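Long-range contact in diadenosine tetraphosphatase, putative (Trypanosoma brucei, PDB 2QJC), which binds two manganese ions and, as a calcineurin-like phosphoesterase, probably hydrolyses diadenosine tetraphosphate symmetrically: residues A9-G19 with P127-H135. Sequence-based numbering, arbitrary orientation.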
loop_
_atom_site.group_PDB
_atom_site.type_symbol
_atom_site.label_atom_id
_atom_site.label_comp_id
_atom_site.label_asym_id
_atom_site.label_seq_id
_atom_site.Cartn_x
_atom_site.Cartn_y
_atom_site.Cartn_z
ATOM N N ALA A 9 -6.394 -1.651 14.330
ATOM C CA ALA A 9 -5.297 -1.361 13.411
ATOM C C ALA A 9 -4.510 -0.140 13.887
ATOM O O ALA A 9 -5.086 0.831 14.374
ATOM C CB ALA A 9 -5.852 -1.118 12.007
ATOM N N ASN A 10 -3.192 -0.190 13.729
ATOM C CA ASN A 10 -2.312 0.897 14.162
ATOM C C ASN A 10 -2.244 2.070 13.182
ATOM O O ASN A 10 -1.979 1.888 11.986
ATOM C CB ASN A 10 -0.911 0.335 14.429
ATOM C CG ASN A 10 -0.908 -0.703 15.547
ATOM O OD1 ASN A 10 0.025 -1.500 15.679
ATOM N ND2 ASN A 10 -1.959 -0.693 16.364
ATOM N N VAL A 11 -2.475 3.271 13.711
ATOM C CA VAL A 11 -2.478 4.505 12.927
ATOM C C VAL A 11 -1.320 5.464 13.236
ATOM O O VAL A 11 -1.034 5.760 14.395
ATOM C CB VAL A 11 -3.808 5.287 13.137
ATOM C CG1 VAL A 11 -3.827 6.529 12.268
ATOM C CG2 VAL A 11 -5.006 4.393 12.819
ATOM N N VAL A 12 -0.670 5.950 12.182
ATOM C CA VAL A 12 0.436 6.899 12.303
ATOM C C VAL A 12 0.024 8.205 11.613
ATOM O O VAL A 12 -0.483 8.186 10.490
ATOM C CB VAL A 12 1.730 6.336 11.643
ATOM C CG1 VAL A 12 2.737 7.447 11.389
ATOM C CG2 VAL A 12 2.345 5.294 12.543
ATOM N N THR A 13 0.226 9.330 12.293
ATOM C CA THR A 13 -0.128 10.637 11.744
ATOM C C THR A 13 1.101 11.525 11.525
ATOM O O THR A 13 1.959 11.642 12.398
ATOM C CB THR A 13 -1.132 11.356 12.671
ATOM O OG1 THR A 13 -2.336 10.584 12.744
ATOM C CG2 THR A 13 -1.460 12.746 12.148
ATOM N N LEU A 14 1.170 12.151 10.353
ATOM C CA LEU A 14 2.292 13.015 9.994
ATOM C C LEU A 14 1.844 14.456 9.687
ATOM O O LEU A 14 1.800 14.874 8.529
ATOM C CB LEU A 14 3.015 12.409 8.784
ATOM C CG LEU A 14 3.561 10.989 8.994
ATOM C CD1 LEU A 14 4.003 10.388 7.661
ATOM C CD2 LEU A 14 4.733 11.033 9.972
ATOM N N PRO A 15 1.508 15.234 10.730
ATOM C CA PRO A 15 1.061 16.619 10.554
ATOM C C PRO A 15 2.080 17.584 9.953
ATOM O O PRO A 15 1.705 18.562 9.299
ATOM C CB PRO A 15 0.645 17.026 11.967
ATOM C CG PRO A 15 1.542 16.211 12.829
ATOM C CD PRO A 15 1.500 14.865 12.156
ATOM N N ASN A 16 3.361 17.299 10.164
ATOM C CA ASN A 16 4.439 18.152 9.672
ATOM C C ASN A 16 4.833 17.945 8.211
ATOM O O ASN A 16 5.596 18.736 7.662
ATOM C CB ASN A 16 5.675 17.976 10.554
ATOM C CG ASN A 16 5.494 18.573 11.939
ATOM O OD1 ASN A 16 4.421 18.489 12.535
ATOM N ND2 ASN A 16 6.559 19.174 12.463
ATOM N N VAL A 17 4.334 16.886 7.579
ATOM C CA VAL A 17 4.672 16.638 6.178
ATOM C C VAL A 17 3.798 17.502 5.273
ATOM O O VAL A 17 2.676 17.131 4.925
ATOM C CB VAL A 17 4.501 15.139 5.823
ATOM C CG1 VAL A 17 4.756 14.906 4.331
ATOM C CG2 VAL A 17 5.474 14.303 6.655
ATOM N N THR A 18 4.329 18.664 4.901
ATOM C CA THR A 18 3.623 19.621 4.054
ATOM C C THR A 18 4.274 19.755 2.679
ATOM O O THR A 18 3.752 20.439 1.802
ATOM C CB THR A 18 3.581 21.025 4.714
ATOM O OG1 THR A 18 4.913 21.550 4.817
ATOM C CG2 THR A 18 2.980 20.935 6.110
ATOM N N GLY A 19 5.423 19.111 2.500
ATOM C CA GLY A 19 6.095 19.164 1.220
ATOM C C GLY A 19 5.447 18.186 0.255
ATOM O O GLY A 19 4.349 17.686 0.502
ATOM N N PRO A 127 3.056 0.553 10.307
ATOM C CA PRO A 127 1.697 0.725 10.817
ATOM C C PRO A 127 0.730 0.212 9.744
ATOM O O PRO A 127 1.150 -0.158 8.642
ATOM C CB PRO A 127 1.592 2.232 11.012
ATOM C CG PRO A 127 2.371 2.756 9.844
ATOM C CD PRO A 127 3.595 1.830 9.799
ATOM N N HIS A 128 -0.558 0.189 10.062
ATOM C CA HIS A 128 -1.566 -0.271 9.115
ATOM C C HIS A 128 -2.113 0.912 8.322
ATOM O O HIS A 128 -2.490 0.778 7.152
ATOM C CB HIS A 128 -2.717 -0.944 9.864
ATOM C CG HIS A 128 -2.309 -2.153 10.645
ATOM N ND1 HIS A 128 -2.082 -3.380 10.057
ATOM C CD2 HIS A 128 -2.081 -2.324 11.969
ATOM C CE1 HIS A 128 -1.732 -4.253 10.985
ATOM N NE2 HIS A 128 -1.724 -3.638 12.154
ATOM N N ILE A 129 -2.155 2.069 8.974
ATOM C CA ILE A 129 -2.689 3.278 8.365
ATOM C C ILE A 129 -1.812 4.496 8.620
ATOM O O ILE A 129 -1.297 4.678 9.719
ATOM C CB ILE A 129 -4.101 3.575 8.919
ATOM C CG1 ILE A 129 -5.026 2.391 8.629
ATOM C CG2 ILE A 129 -4.656 4.861 8.308
ATOM C CD1 ILE A 129 -6.345 2.444 9.370
ATOM N N ILE A 130 -1.645 5.330 7.599
ATOM C CA ILE A 130 -0.863 6.555 7.739
ATOM C C ILE A 130 -1.703 7.739 7.274
ATOM O O ILE A 130 -2.244 7.732 6.163
ATOM C CB ILE A 130 0.454 6.504 6.920
ATOM C CG1 ILE A 130 1.384 5.440 7.503
ATOM C CG2 ILE A 130 1.156 7.878 6.950
ATOM C CD1 ILE A 130 2.646 5.220 6.686
ATOM N N ARG A 131 -1.829 8.742 8.139
ATOM C CA ARG A 131 -2.593 9.944 7.818
ATOM C C ARG A 131 -1.632 11.080 7.452
ATOM O O ARG A 131 -0.664 11.339 8.174
ATOM C CB ARG A 131 -3.456 10.376 9.013
ATOM C CG ARG A 131 -4.400 9.312 9.543
ATOM C CD ARG A 131 -5.342 9.875 10.617
ATOM N NE ARG A 131 -6.531 10.488 10.028
ATOM C CZ ARG A 131 -7.557 10.972 10.726
ATOM N NH1 ARG A 131 -7.543 10.927 12.051
ATOM N NH2 ARG A 131 -8.613 11.474 10.096
ATOM N N ILE A 132 -1.907 11.747 6.332
ATOM C CA ILE A 132 -1.095 12.866 5.834
ATOM C C ILE A 132 -2.087 14.018 5.670
ATOM O O ILE A 132 -2.481 14.374 4.549
ATOM C CB ILE A 132 -0.455 12.523 4.462
ATOM C CG1 ILE A 132 0.356 11.232 4.580
ATOM C CG2 ILE A 132 0.456 13.666 3.997
ATOM C CD1 ILE A 132 0.700 10.606 3.244
ATOM N N PRO A 133 -2.502 14.614 6.800
ATOM C CA PRO A 133 -3.465 15.719 6.861
ATOM C C PRO A 133 -3.213 16.968 6.021
ATOM O O PRO A 133 -4.161 17.585 5.538
ATOM C CB PRO A 133 -3.571 16.007 8.363
ATOM C CG PRO A 133 -2.222 15.593 8.892
ATOM C CD PRO A 133 -1.942 14.322 8.135
ATOM N N ALA A 134 -1.955 17.342 5.827
ATOM C CA ALA A 134 -1.650 18.530 5.036
ATOM C C ALA A 134 -2.206 18.425 3.610
ATOM O O ALA A 134 -2.575 19.433 2.992
ATOM C CB ALA A 134 -0.138 18.750 4.994
ATOM N N HIS A 135 -2.261 17.200 3.097
ATOM C CA HIS A 135 -2.753 16.946 1.749
ATOM C C HIS A 135 -4.119 16.268 1.762
ATOM O O HIS A 135 -4.620 15.846 0.714
ATOM C CB HIS A 135 -1.744 16.062 1.001
ATOM C CG HIS A 135 -0.431 16.736 0.731
ATOM N ND1 HIS A 135 -0.319 17.843 -0.084
ATOM C CD2 HIS A 135 0.818 16.473 1.183
ATOM C CE1 HIS A 135 0.942 18.237 -0.119
ATOM N NE2 HIS A 135 1.654 17.422 0.641
#
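Asn10 O takes two N-H groups at once, from Ile129 N (3.0 Å) and, less straight at 144°, from His128 N. Val11, Val12 and Thr13 then pair in parallel with Ile129, Ile130 and Arg131: Val12 N reaches Ile129 O, Arg131 N reaches Val12 O (2.8 Å), and Leu14 N reaches Arg131 O. Of the six hydrogen bonds, five are backbone to backbone. Past the type I turn from Leu14 to Val17, a side chain joins the two segments again: His135 NE2 donates to Gly19 O (2.7 Å, 161°), with the oxygen close to the ring plane.

Side chains meet on both faces of the pair. On the face of Val12 and Ile130, Val12 CG2, anti to its own carbonyl carbon, presses on Pro127 CB at 3.5 Å, while Leu14 CD1 meets Ile130 CG2. On the other face, Val11 CG2 rests against Ile129 CB, and its CG1 branch touches Arg131 CG (3.9 Å). Arg131 lies alongside Thr13 before its chain bends at chi3 (86°) and leads the guanidinium away. The His128 ring edge at CD2 lies 3.0 Å from Asn10 N, a carbon contact and not a hydrogen bond.

Strand 11-13 borders one of the two mixed sheets of the metallophosphoesterase fold, and the side chain of His128 is about 7 Å from that of His141, a manganese ligand. Helix 155-160 packs on Ala9 and His128; Tyr76, from the other sheet, touches Leu14 and Ile130.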